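Local coordinates for protein CurM Sulfotransferase (Moorea producta, PDB 4GBM) that probably transfers a sulfonate group from the donor PAPS to an intermediate of the curacin polyketide pathway, activating it for later steps, at residues 66-70 and 146-150; 158-162 and 204-208; 51-57 and 241-247; 91-96 and 123-128. The protein carries 2 engineered substitutions. All blocks are in the same frame, centred on the assembly; numbering follows the deposited sequence.

Contact 1: 66-70 and 146-150; sequences LLPFN and ILERG
Leu-67 meets helix 144-153 twice, with its side chain on Ile-146 and Gly-150 and with its carbonyl oxygen on Arg-149. The chi1 of -163° swings CG of Leu-67 away from its own backbone N, and the two methyls then rest on the helix one turn apart. CD2 reaches the carbonyl oxygen of Ile-146 and its CG2 branch, 3.8 Å from CD2 to CG2, while CD1 rests against the backbone N and CA of Gly-150, where no side chain intervenes. The other arm of Ile-146, ending in CD1, lies 4.0 Å from CB of Pro-68, so the isoleucine meets two successive residues with its two branches.

Arg-149 was modelled in two positions. In the conformer described it runs out extended as far as CD and then bends, chi3 -75°, which brings NH1 toward the carbonyl of Leu-67. There NH1 donates to Leu-67 O at 3.1 Å, a bond far from straight, with 137° at the hydrogen and the acceptor tilted out of the guanidinium plane; it may be only part-time. The carbonyl O of Pro-68 lies over one face of the same group, and OD1 of Asn-70 comes to 3.6 Å from NE, its amide steeply inclined to the guanidinium. Only the first is a hydrogen bond; the other two oxygens merely lie near.

Tyr-140 touches both Leu-67 and Ile-146. Segment 66-70 contains a type I beta turn, Leu-66 to Phe-69, and the packing of Leu-67 and Pro-68 on Ile-146, with the arginine bond added in this conformer, joins that turn to helix 144-153 of the sulfotransferase fold.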
loop_
_atom_site.group_PDB
_atom_site.type_symbol
_atom_site.label_atom_id
_atom_site.label_comp_id
_atom_site.label_asym_id
_atom_site.label_seq_id
_atom_site.Cartn_x
_atom_site.Cartn_y
_atom_site.Cartn_z
ATOM N N LEU A 66 -11.403 -1.610 -1.912
ATOM C CA LEU A 66 -12.647 -1.804 -1.165
ATOM C C LEU A 66 -12.867 -0.693 -0.138
ATOM O O LEU A 66 -13.941 -0.084 -0.096
ATOM C CB LEU A 66 -12.639 -3.166 -0.465
ATOM C CG LEU A 66 -12.687 -4.424 -1.343
ATOM C CD1 LEU A 66 -12.454 -5.651 -0.486
ATOM C CD2 LEU A 66 -14.016 -4.535 -2.084
ATOM N N LEU A 67 -11.831 -0.417 0.658
ATOM C CA LEU A 67 -11.935 0.498 1.801
ATOM C C LEU A 67 -12.582 1.871 1.523
ATOM O O LEU A 67 -13.305 2.376 2.383
ATOM C CB LEU A 67 -10.574 0.670 2.494
ATOM C CG LEU A 67 -10.585 1.264 3.907
ATOM C CD1 LEU A 67 -11.356 0.373 4.891
ATOM C CD2 LEU A 67 -9.157 1.483 4.372
ATOM N N PRO A 68 -12.343 2.477 0.336
ATOM C CA PRO A 68 -12.963 3.788 0.095
ATOM C C PRO A 68 -14.488 3.787 -0.120
ATOM O O PRO A 68 -15.094 4.862 -0.147
ATOM C CB PRO A 68 -12.268 4.276 -1.186
ATOM C CG PRO A 68 -11.012 3.477 -1.276
ATOM C CD PRO A 68 -11.390 2.135 -0.735
ATOM N N PHE A 69 -15.104 2.611 -0.260
ATOM C CA PHE A 69 -16.517 2.517 -0.663
ATOM C C PHE A 69 -17.408 1.856 0.383
ATOM O O PHE A 69 -16.937 1.045 1.183
ATOM C CB PHE A 69 -16.634 1.761 -1.987
ATOM C CG PHE A 69 -15.758 2.315 -3.070
ATOM C CD1 PHE A 69 -16.100 3.503 -3.716
ATOM C CD2 PHE A 69 -14.583 1.670 -3.431
ATOM C CE1 PHE A 69 -15.287 4.029 -4.709
ATOM C CE2 PHE A 69 -13.766 2.189 -4.431
ATOM C CZ PHE A 69 -14.120 3.371 -5.067
ATOM N N ASN A 70 -18.694 2.202 0.375
ATOM C CA ASN A 70 -19.640 1.581 1.299
ATOM C C ASN A 70 -20.270 0.303 0.754
ATOM O O ASN A 70 -20.517 -0.638 1.508
ATOM C CB ASN A 70 -20.734 2.570 1.715
ATOM C CG ASN A 70 -20.204 3.694 2.590
ATOM O OD1 ASN A 70 -19.373 3.472 3.474
ATOM N ND2 ASN A 70 -20.684 4.906 2.349
ATOM N N ILE A 146 -10.965 7.871 4.879
ATOM C CA ILE A 146 -10.693 6.484 4.487
ATOM C C ILE A 146 -9.935 5.755 5.601
ATOM O O ILE A 146 -10.274 4.622 5.943
ATOM C CB ILE A 146 -9.937 6.371 3.140
ATOM C CG1 ILE A 146 -10.803 6.902 1.991
ATOM C CG2 ILE A 146 -9.530 4.912 2.877
ATOM C CD1 ILE A 146 -10.052 7.047 0.649
ATOM N N LEU A 147 -8.925 6.413 6.172
ATOM C CA LEU A 147 -8.206 5.856 7.325
ATOM C C LEU A 147 -9.165 5.527 8.468
ATOM O O LEU A 147 -9.081 4.454 9.080
ATOM C CB LEU A 147 -7.103 6.819 7.794
ATOM C CG LEU A 147 -5.998 7.140 6.779
ATOM C CD1 LEU A 147 -5.039 8.166 7.351
ATOM C CD2 LEU A 147 -5.229 5.871 6.361
ATOM N N GLU A 148 -10.099 6.437 8.728
ATOM C CA GLU A 148 -11.099 6.246 9.776
ATOM C C GLU A 148 -12.026 5.068 9.488
ATOM O O GLU A 148 -12.457 4.389 10.424
ATOM C CB GLU A 148 -11.900 7.529 10.005
ATOM C CG GLU A 148 -11.102 8.613 10.718
ATOM C CD GLU A 148 -11.922 9.851 11.006
ATOM O OE1 GLU A 148 -12.394 10.497 10.042
ATOM O OE2 GLU A 148 -12.086 10.185 12.200
ATOM N N ARG A 149 -12.316 4.811 8.208
ATOM C CA ARG A 149 -13.186 3.689 7.850
ATOM C C ARG A 149 -12.583 2.336 8.255
ATOM O O ARG A 149 -13.319 1.415 8.616
ATOM C CB ARG A 149 -13.577 3.713 6.363
ATOM C CG ARG A 149 -14.801 2.848 6.050
ATOM C CD ARG A 149 -15.282 2.976 4.611
ATOM N NE ARG A 149 -15.995 4.228 4.361
ATOM C CZ ARG A 149 -15.458 5.281 3.756
ATOM N NH1 ARG A 149 -14.200 5.233 3.338
ATOM N NH2 ARG A 149 -16.176 6.379 3.567
ATOM N N GLY A 150 -11.255 2.222 8.215
ATOM C CA GLY A 150 -10.572 1.007 8.663
ATOM C C GLY A 150 -10.895 0.678 10.117
ATOM O O GLY A 150 -11.161 -0.474 10.469
#

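Contact 2: 158-162 and 204-208; sequences KYIYL and ILNFL
The ring of Tyr-159 receives the edge of Phe-207 over one face, a T-shaped pair with centroids 5.2 Å apart and planes at 79°. Two atoms of that edge do the touching: CE2 of Phe-207 lies 3.6 Å from CE1 of Tyr-159, and CZ sits beside the phenol oxygen. Phe-36 of strand 35-39 also meets the Tyr-159 ring, with nearly parallel planes. Tyr-161 is met differently. CG2 of Ile-204 stands over one face of its ring, 3.5 Å from the centroid and 15° off the normal, a CH-pi contact. Farther out, CD2 of Leu-205 approaches CE2 of Tyr-161 at 3.9 Å.

Leu-208 divides its methyls between the tyrosines, CD1 to CB of Tyr-161 and CD2 to CB of Tyr-159. The tyrosines spread apart because CG of Tyr-159 stays beside its backbone N, whereas chi1 of 177° carries that of Tyr-161 to the far side. Strand 158-163 is thereby packed against helix 189-208, which runs nearly antiparallel to it.

No hydrogen bond crosses the interface. Both phenol hydroxyls are bonded elsewhere, Tyr-159 to Glu-151 and Tyr-161 to Asn-201, so cohesion here rests on dispersion and aromatic contacts while the buried polar ends are satisfied at the margins.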
loop_
_atom_site.group_PDB
_atom_site.type_symbol
_atom_site.label_atom_id
_atom_site.label_comp_id
_atom_site.label_asym_id
_atom_site.label_seq_id
_atom_site.Cartn_x
_atom_site.Cartn_y
_atom_site.Cartn_z
ATOM N N LYS A 158 -3.695 -3.875 12.878
ATOM C CA LYS A 158 -2.341 -3.364 13.018
ATOM C C LYS A 158 -1.969 -2.548 11.789
ATOM O O LYS A 158 -2.387 -2.856 10.670
ATOM C CB LYS A 158 -1.350 -4.509 13.219
ATOM C CG LYS A 158 -1.381 -5.088 14.624
ATOM C CD LYS A 158 -0.307 -6.152 14.797
ATOM C CE LYS A 158 -0.288 -6.694 16.217
ATOM N NZ LYS A 158 -1.541 -7.420 16.568
ATOM N N TYR A 159 -1.191 -1.499 12.022
ATOM C CA TYR A 159 -0.798 -0.564 10.977
ATOM C C TYR A 159 0.700 -0.511 10.811
ATOM O O TYR A 159 1.433 -0.235 11.764
ATOM C CB TYR A 159 -1.329 0.826 11.314
ATOM C CG TYR A 159 -2.823 0.865 11.273
ATOM C CD1 TYR A 159 -3.490 1.173 10.093
ATOM C CD2 TYR A 159 -3.582 0.578 12.408
ATOM C CE1 TYR A 159 -4.873 1.198 10.039
ATOM C CE2 TYR A 159 -4.969 0.598 12.366
ATOM C CZ TYR A 159 -5.605 0.918 11.179
ATOM O OH TYR A 159 -6.969 0.944 11.128
ATOM N N ILE A 160 1.147 -0.799 9.592
ATOM C CA ILE A 160 2.541 -0.618 9.218
ATOM C C ILE A 160 2.651 0.724 8.507
ATOM O O ILE A 160 2.054 0.911 7.443
ATOM C CB ILE A 160 3.013 -1.736 8.273
ATOM C CG1 ILE A 160 2.831 -3.113 8.915
ATOM C CG2 ILE A 160 4.477 -1.512 7.857
ATOM C CD1 ILE A 160 2.960 -4.261 7.902
ATOM N N TYR A 161 3.418 1.647 9.091
ATOM C CA TYR A 161 3.606 2.975 8.523
ATOM C C TYR A 161 4.939 2.988 7.803
ATOM O O TYR A 161 5.999 2.989 8.437
ATOM C CB TYR A 161 3.546 4.030 9.638
ATOM C CG TYR A 161 3.801 5.471 9.227
ATOM C CD1 TYR A 161 3.587 5.918 7.914
ATOM C CD2 TYR A 161 4.224 6.399 10.174
ATOM C CE1 TYR A 161 3.820 7.251 7.566
ATOM C CE2 TYR A 161 4.456 7.730 9.842
ATOM C CZ TYR A 161 4.246 8.150 8.540
ATOM O OH TYR A 161 4.495 9.455 8.226
ATOM N N LEU A 162 4.866 2.949 6.474
ATOM C CA LEU A 162 6.047 2.929 5.613
ATOM C C LEU A 162 6.355 4.348 5.144
ATOM O O LEU A 162 5.492 5.015 4.574
ATOM C CB LEU A 162 5.801 1.997 4.422
ATOM C CG LEU A 162 6.883 1.915 3.343
ATOM C CD1 LEU A 162 8.210 1.363 3.882
ATOM C CD2 LEU A 162 6.373 1.067 2.190
ATOM N N ILE A 204 -1.356 10.373 7.973
ATOM C CA ILE A 204 -0.997 9.152 8.703
ATOM C C ILE A 204 -0.567 9.471 10.133
ATOM O O ILE A 204 -1.020 8.829 11.085
ATOM C CB ILE A 204 0.101 8.348 7.996
ATOM C CG1 ILE A 204 -0.397 7.851 6.637
ATOM C CG2 ILE A 204 0.482 7.132 8.852
ATOM C CD1 ILE A 204 0.715 7.419 5.692
ATOM N N LEU A 205 0.302 10.469 10.285
ATOM C CA LEU A 205 0.741 10.894 11.612
ATOM C C LEU A 205 -0.437 11.264 12.504
ATOM O O LEU A 205 -0.505 10.831 13.668
ATOM C CB LEU A 205 1.727 12.062 11.502
ATOM C CG LEU A 205 3.095 11.677 10.929
ATOM C CD1 LEU A 205 3.856 12.911 10.450
ATOM C CD2 LEU A 205 3.892 10.916 11.977
ATOM N N ASN A 206 -1.363 12.057 11.964
ATOM C CA ASN A 206 -2.561 12.457 12.708
ATOM C C ASN A 206 -3.420 11.262 13.115
ATOM O O ASN A 206 -3.879 11.179 14.253
ATOM C CB ASN A 206 -3.399 13.452 11.897
ATOM C CG ASN A 206 -2.735 14.816 11.759
ATOM O OD1 ASN A 206 -1.751 15.117 12.431
ATOM N ND2 ASN A 206 -3.274 15.644 10.871
ATOM N N PHE A 207 -3.638 10.351 12.173
ATOM C CA PHE A 207 -4.448 9.163 12.406
ATOM C C PHE A 207 -3.824 8.252 13.469
ATOM O O PHE A 207 -4.485 7.846 14.433
ATOM C CB PHE A 207 -4.630 8.432 11.071
ATOM C CG PHE A 207 -5.233 7.068 11.182
ATOM C CD1 PHE A 207 -6.583 6.905 11.504
ATOM C CD2 PHE A 207 -4.463 5.945 10.909
ATOM C CE1 PHE A 207 -7.151 5.637 11.588
ATOM C CE2 PHE A 207 -5.020 4.666 10.991
ATOM C CZ PHE A 207 -6.370 4.515 11.329
ATOM N N LEU A 208 -2.538 7.970 13.306
ATOM C CA LEU A 208 -1.855 7.053 14.211
ATOM C C LEU A 208 -1.655 7.626 15.607
ATOM O O LEU A 208 -1.536 6.866 16.578
ATOM C CB LEU A 208 -0.525 6.589 13.613
ATOM C CG LEU A 208 -0.624 5.713 12.359
ATOM C CD1 LEU A 208 0.767 5.333 11.910
ATOM C CD2 LEU A 208 -1.464 4.458 12.595
#

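Contact 3: 51-57 and 241-247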
loop_
_atom_site.group_PDB
_atom_site.type_symbol
_atom_site.label_atom_id
_atom_site.label_comp_id
_atom_site.label_asym_id
_atom_site.label_seq_id
_atom_site.Cartn_x
_atom_site.Cartn_y
_atom_site.Cartn_z
ATOM N N MET A 51 6.946 -8.819 -0.534
ATOM C CA MET A 51 7.715 -9.552 0.480
ATOM C C MET A 51 6.781 -10.314 1.411
ATOM O O MET A 51 6.962 -11.511 1.639
ATOM C CB MET A 51 8.594 -8.612 1.291
ATOM C CG MET A 51 9.753 -8.047 0.503
ATOM S SD MET A 51 10.427 -6.619 1.375
ATOM C CE MET A 51 12.016 -6.445 0.634
ATOM N N LEU A 52 5.782 -9.612 1.941
ATOM C CA LEU A 52 4.838 -10.233 2.875
ATOM C C LEU A 52 3.973 -11.320 2.227
ATOM O O LEU A 52 3.527 -12.236 2.915
ATOM C CB LEU A 52 3.948 -9.179 3.544
ATOM C CG LEU A 52 4.687 -8.152 4.415
ATOM C CD1 LEU A 52 3.727 -7.091 4.954
ATOM C CD2 LEU A 52 5.427 -8.834 5.564
ATOM N N ALA A 53 3.745 -11.213 0.916
ATOM C CA ALA A 53 2.947 -12.204 0.174
ATOM C C ALA A 53 3.540 -13.612 0.249
ATOM O O ALA A 53 2.823 -14.601 0.068
ATOM C CB ALA A 53 2.770 -11.775 -1.288
ATOM N N GLY A 54 4.840 -13.689 0.520
ATOM C CA GLY A 54 5.532 -14.965 0.647
ATOM C C GLY A 54 5.306 -15.701 1.954
ATOM O O GLY A 54 5.566 -16.899 2.037
ATOM N N HIS A 55 4.805 -14.999 2.969
ATOM C CA HIS A 55 4.629 -15.598 4.288
ATOM C C HIS A 55 3.374 -16.474 4.357
ATOM O O HIS A 55 2.296 -16.043 3.961
ATOM C CB HIS A 55 4.553 -14.503 5.348
ATOM C CG HIS A 55 4.836 -14.992 6.731
ATOM N ND1 HIS A 55 3.963 -15.799 7.427
ATOM C CD2 HIS A 55 5.897 -14.791 7.547
ATOM C CE1 HIS A 55 4.478 -16.082 8.611
ATOM N NE2 HIS A 55 5.651 -15.482 8.709
ATOM N N SER A 56 3.512 -17.684 4.893
ATOM C CA SER A 56 2.392 -18.626 4.952
ATOM C C SER A 56 1.227 -18.187 5.843
ATOM O O SER A 56 0.115 -18.710 5.702
ATOM C CB SER A 56 2.876 -20.022 5.362
ATOM O OG SER A 56 3.289 -20.056 6.715
ATOM N N SER A 57 1.476 -17.248 6.755
ATOM C CA SER A 57 0.444 -16.764 7.684
ATOM C C SER A 57 -0.311 -15.553 7.153
ATOM O O SER A 57 -1.271 -15.093 7.778
ATOM C CB SER A 57 1.061 -16.393 9.037
ATOM O OG SER A 57 1.647 -17.518 9.674
ATOM N N VAL A 241 4.162 -13.217 14.080
ATOM C CA VAL A 241 4.377 -14.362 13.204
ATOM C C VAL A 241 5.863 -14.720 13.229
ATOM O O VAL A 241 6.711 -13.856 13.488
ATOM C CB VAL A 241 3.887 -14.101 11.745
ATOM C CG1 VAL A 241 2.392 -13.802 11.719
ATOM C CG2 VAL A 241 4.676 -12.979 11.076
ATOM N N PRO A 242 6.194 -15.994 12.972
ATOM C CA PRO A 242 7.611 -16.334 12.893
ATOM C C PRO A 242 8.229 -15.833 11.592
ATOM O O PRO A 242 7.520 -15.653 10.598
ATOM C CB PRO A 242 7.608 -17.864 12.926
ATOM C CG PRO A 242 6.260 -18.258 12.426
ATOM C CD PRO A 242 5.319 -17.177 12.860
ATOM N N PHE A 243 9.541 -15.618 11.597
ATOM C CA PHE A 243 10.251 -15.293 10.363
ATOM C C PHE A 243 10.181 -16.490 9.411
ATOM O O PHE A 243 10.271 -17.644 9.837
ATOM C CB PHE A 243 11.714 -14.939 10.656
ATOM C CG PHE A 243 12.388 -14.191 9.545
ATOM C CD1 PHE A 243 12.469 -12.804 9.588
ATOM C CD2 PHE A 243 12.938 -14.863 8.450
ATOM C CE1 PHE A 243 13.087 -12.088 8.563
ATOM C CE2 PHE A 243 13.548 -14.151 7.412
ATOM C CZ PHE A 243 13.625 -12.761 7.473
ATOM N N GLU A 244 9.982 -16.210 8.125
ATOM C CA GLU A 244 10.067 -17.245 7.093
ATOM C C GLU A 244 11.016 -16.765 6.005
ATOM O O GLU A 244 10.994 -15.582 5.664
ATOM C CB GLU A 244 8.686 -17.538 6.495
ATOM C CG GLU A 244 7.727 -18.225 7.467
ATOM C CD GLU A 244 6.395 -18.617 6.846
ATOM O OE1 GLU A 244 5.585 -19.243 7.564
ATOM O OE2 GLU A 244 6.154 -18.319 5.656
ATOM N N PRO A 245 11.833 -17.677 5.446
ATOM C CA PRO A 245 12.826 -17.291 4.436
ATOM C C PRO A 245 12.210 -16.601 3.217
ATOM O O PRO A 245 12.859 -15.770 2.586
ATOM C CB PRO A 245 13.446 -18.627 4.020
ATOM C CG PRO A 245 13.196 -19.536 5.149
ATOM C CD PRO A 245 11.927 -19.107 5.794
ATOM N N GLU A 246 10.956 -16.937 2.915
ATOM C CA GLU A 246 10.250 -16.383 1.763
ATOM C C GLU A 246 10.095 -14.856 1.824
ATOM O O GLU A 246 9.911 -14.196 0.791
ATOM C CB GLU A 246 8.875 -17.058 1.635
ATOM C CG GLU A 246 8.921 -18.513 1.151
ATOM C CD GLU A 246 9.172 -19.553 2.251
ATOM O OE1 GLU A 246 9.366 -19.199 3.437
ATOM O OE2 GLU A 246 9.172 -20.755 1.910
ATOM N N LEU A 247 10.176 -14.287 3.025
ATOM C CA LEU A 247 10.100 -12.831 3.168
ATOM C C LEU A 247 11.201 -12.109 2.404
ATOM O O LEU A 247 11.006 -10.984 1.928
ATOM C CB LEU A 247 10.167 -12.421 4.643
ATOM C CG LEU A 247 8.992 -12.853 5.510
ATOM C CD1 LEU A 247 9.361 -12.666 6.964
ATOM C CD2 LEU A 247 7.701 -12.091 5.160
HETATM O O HOH W 1 6.140 -19.420 3.207
#
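The imidazole of His-55 is held at both nitrogens. NE2 donates to the carbonyl O of Pro-242 at 2.7 Å, nearly straight at 169° and with the acceptor in the ring plane, while ND1 accepts from the backbone N of Ser-57 at 3.0 Å. These two bonds are consistent with a proton on NE2 and fix the ring rotation. The chi1 of -160° carries the ring out from the loop to meet Pro-242.

Across one face of the imidazole lies the carboxylate of Glu-244, its plane within 6° of the ring, with CD over the ring centre. Its chain is extended, and both oxygens are used: OE2 takes the backbone N-H of Ser-56 at 2.8 Å on its syn side, though tilted out of the carboxylate plane, and OE1 takes the hydroxyl OG of Ser-56 at 2.6 Å through its syn lone pair. One serine thus grips both carboxylate oxygens. Such a stacked anion would tend to favour positive charge on the ring, although ND1 acting as acceptor argues for the neutral form.

In the sulfotransferase fold this joins the end of helix 45-53 to the chain that follows helix 228-239. A water donates to both Gly-54 O and Glu-244 OE2, 2.8 Å from the glycine oxygen, adding a third partner to the carboxylate. On the apolar flank, CD2 of Leu-247 packs on CD2 of Leu-52 at 4.0 Å and on CB of His-55, and Cys-236 touches Leu-247 from helix 228-239.

Contact 4: 91-96 and 123-128; sequences TFMEVK and MLQENI
CD2 of Leu-124 sits where two residues of the facing helix meet it: 3.6 Å from CG2 of Thr-91, and over one face of the Phe-92 ring, 3.7 Å from CZ. The methyl is 29° off the ring normal, a CH-pi contact displaced toward the far end of the ring. The sulfur of Met-123 approaches that end obliquely, with SD 4.0 Å from CZ of Phe-92, a Met-aromatic contact. Ser-103 and Leu-106 of helix 100-113 also touch the ring of Phe-92.

One turn further along, Val-95 splits its branches. CG1 presses on CG2 of Ile-128 at 3.5 Å, tighter than usual for two carbons, and CG2 rests against CB of Asn-127. The two helices run in roughly the same direction, their local axes inclined by 34° and 10.1 Å apart at the closest. This is side-to-side packing of helix 87-96 on helix 117-128, with Phe-59 of strand 58-59 touching Thr-91, Val-95 and Ile-128.

The polar layer lies outside these apolar contacts. Asn-127 is held within its own helix, ND2 donating almost straight to Met-123 O at 2.9 Å. That oxygen also takes the backbone N-H of Asn-127, the two donors arriving from opposite faces of its plane. With the amide so fixed, OD1 accepts from two waters: one also donates to Val-95 O, and the other accepts from NZ of Lys-96 at 2.8 Å. The lysine chain, bent twice near its end, passes CG 3.6 Å from OD1 of Asn-127.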
loop_
_atom_site.group_PDB
_atom_site.type_symbol
_atom_site.label_atom_id
_atom_site.label_comp_id
_atom_site.label_asym_id
_atom_site.label_seq_id
_atom_site.Cartn_x
_atom_site.Cartn_y
_atom_site.Cartn_z
ATOM N N THR A 91 -7.419 -12.049 -6.280
ATOM C CA THR A 91 -7.629 -12.614 -4.952
ATOM C C THR A 91 -8.568 -13.816 -5.010
ATOM O O THR A 91 -8.220 -14.893 -4.525
ATOM C CB THR A 91 -8.125 -11.548 -3.947
ATOM O OG1 THR A 91 -7.056 -10.632 -3.683
ATOM C CG2 THR A 91 -8.556 -12.188 -2.638
ATOM N N PHE A 92 -9.741 -13.644 -5.621
ATOM C CA PHE A 92 -10.683 -14.754 -5.744
ATOM C C PHE A 92 -10.135 -15.902 -6.601
ATOM O O PHE A 92 -10.422 -17.069 -6.329
ATOM C CB PHE A 92 -12.051 -14.276 -6.254
ATOM C CG PHE A 92 -12.879 -13.569 -5.209
ATOM C CD1 PHE A 92 -13.264 -14.225 -4.039
ATOM C CD2 PHE A 92 -13.285 -12.254 -5.400
ATOM C CE1 PHE A 92 -14.030 -13.572 -3.076
ATOM C CE2 PHE A 92 -14.051 -11.591 -4.440
ATOM C CZ PHE A 92 -14.425 -12.250 -3.281
ATOM N N MET A 93 -9.327 -15.571 -7.608
ATOM C CA MET A 93 -8.645 -16.591 -8.419
ATOM C C MET A 93 -7.729 -17.473 -7.578
ATOM O O MET A 93 -7.748 -18.693 -7.719
ATOM C CB MET A 93 -7.831 -15.958 -9.542
ATOM C CG MET A 93 -8.638 -15.222 -10.583
ATOM S SD MET A 93 -7.580 -14.779 -11.959
ATOM C CE MET A 93 -8.020 -13.079 -12.265
ATOM N N GLU A 94 -6.931 -16.846 -6.709
ATOM C CA GLU A 94 -5.992 -17.566 -5.843
ATOM C C GLU A 94 -6.710 -18.424 -4.806
ATOM O O GLU A 94 -6.474 -19.634 -4.714
ATOM C CB GLU A 94 -5.059 -16.586 -5.114
ATOM C CG GLU A 94 -4.037 -15.869 -5.987
ATOM C CD GLU A 94 -2.865 -16.746 -6.417
ATOM O OE1 GLU A 94 -2.194 -16.374 -7.402
ATOM O OE2 GLU A 94 -2.609 -17.797 -5.781
ATOM N N VAL A 95 -7.586 -17.786 -4.030
ATOM C CA VAL A 95 -8.202 -18.420 -2.863
ATOM C C VAL A 95 -9.270 -19.455 -3.221
ATOM O O VAL A 95 -9.561 -20.352 -2.423
ATOM C CB VAL A 95 -8.748 -17.378 -1.837
ATOM C CG1 VAL A 95 -7.639 -16.428 -1.408
ATOM C CG2 VAL A 95 -9.931 -16.599 -2.401
ATOM N N LYS A 96 -9.840 -19.338 -4.420
ATOM C CA LYS A 96 -10.879 -20.268 -4.878
ATOM C C LYS A 96 -10.458 -21.117 -6.082
ATOM O O LYS A 96 -11.267 -21.876 -6.624
ATOM C CB LYS A 96 -12.171 -19.506 -5.198
ATOM C CG LYS A 96 -12.914 -18.977 -3.977
ATOM C CD LYS A 96 -14.184 -18.227 -4.369
ATOM C CE LYS A 96 -15.183 -19.117 -5.110
ATOM N NZ LYS A 96 -15.496 -20.398 -4.406
ATOM N N MET A 123 -16.121 -12.025 3.658
ATOM C CA MET A 123 -15.987 -13.118 2.690
ATOM C C MET A 123 -14.525 -13.414 2.357
ATOM O O MET A 123 -14.122 -14.572 2.275
ATOM C CB MET A 123 -16.756 -12.763 1.417
ATOM C CG MET A 123 -16.748 -13.813 0.318
ATOM S SD MET A 123 -17.628 -13.215 -1.137
ATOM C CE MET A 123 -19.146 -12.632 -0.390
ATOM N N LEU A 124 -13.728 -12.368 2.162
ATOM C CA LEU A 124 -12.299 -12.564 1.921
ATOM C C LEU A 124 -11.634 -13.215 3.127
ATOM O O LEU A 124 -10.866 -14.170 2.970
ATOM C CB LEU A 124 -11.597 -11.248 1.582
ATOM C CG LEU A 124 -11.948 -10.584 0.247
ATOM C CD1 LEU A 124 -11.174 -9.285 0.077
ATOM C CD2 LEU A 124 -11.669 -11.527 -0.919
ATOM N N GLN A 125 -11.947 -12.720 4.325
ATOM C CA GLN A 125 -11.374 -13.271 5.554
ATOM C C GLN A 125 -11.629 -14.773 5.668
ATOM O O GLN A 125 -10.712 -15.540 5.971
ATOM C CB GLN A 125 -11.890 -12.534 6.793
ATOM C CG GLN A 125 -11.260 -11.151 6.978
ATOM C CD GLN A 125 -11.810 -10.412 8.187
ATOM O OE1 GLN A 125 -13.006 -10.479 8.487
ATOM N NE2 GLN A 125 -10.937 -9.694 8.885
ATOM N N GLU A 126 -12.861 -15.202 5.398
ATOM C CA GLU A 126 -13.174 -16.631 5.490
ATOM C C GLU A 126 -12.472 -17.451 4.402
ATOM O O GLU A 126 -12.055 -18.586 4.644
ATOM C CB GLU A 126 -14.690 -16.878 5.504
ATOM C CG GLU A 126 -15.380 -16.677 4.169
ATOM C CD GLU A 126 -16.830 -17.111 4.173
ATOM O OE1 GLU A 126 -17.629 -16.426 3.507
ATOM O OE2 GLU A 126 -17.175 -18.125 4.825
ATOM N N ASN A 127 -12.318 -16.879 3.214
ATOM C CA ASN A 127 -11.692 -17.620 2.123
ATOM C C ASN A 127 -10.167 -17.728 2.241
ATOM O O ASN A 127 -9.557 -18.610 1.632
ATOM C CB ASN A 127 -12.112 -17.061 0.765
ATOM C CG ASN A 127 -13.435 -17.627 0.301
ATOM O OD1 ASN A 127 -13.476 -18.640 -0.399
ATOM N ND2 ASN A 127 -14.530 -17.001 0.722
ATOM N N ILE A 128 -9.558 -16.848 3.033
ATOM C CA ILE A 128 -8.105 -16.922 3.268
ATOM C C ILE A 128 -7.731 -17.536 4.624
ATOM O O ILE A 128 -6.574 -17.903 4.843
ATOM C CB ILE A 128 -7.412 -15.544 3.113
ATOM C CG1 ILE A 128 -7.787 -14.610 4.272
ATOM C CG2 ILE A 128 -7.736 -14.921 1.749
ATOM C CD1 ILE A 128 -6.966 -13.330 4.339
HETATM O O HOH W 2 -11.727 -20.700 -0.970
HETATM O O HOH W 3 -15.384 -19.818 -1.716
#

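Contact 2 is the most buried of the four and wholly apolar across its interface, as suits a helix packed on an inner strand of the sheet. Contacts 1, 3 and 4 lie farther out, each partly buried and mixing apolar packing with polar links: in contact 1 an arginine, in one of its conformers, bonds to a loop carbonyl; in contact 3 a histidine and a carboxylate bond the loops directly; in contact 4 the link runs through water. Contacts 1 and 2 touch where Leu-147 meets Phe-207, contacts 1 and 4 through Leu-66 and Leu-124, and contacts 2 and 3 through Ile-160 and Leu-52. Contact 3 closes the longest loop, and the other three are nested within it.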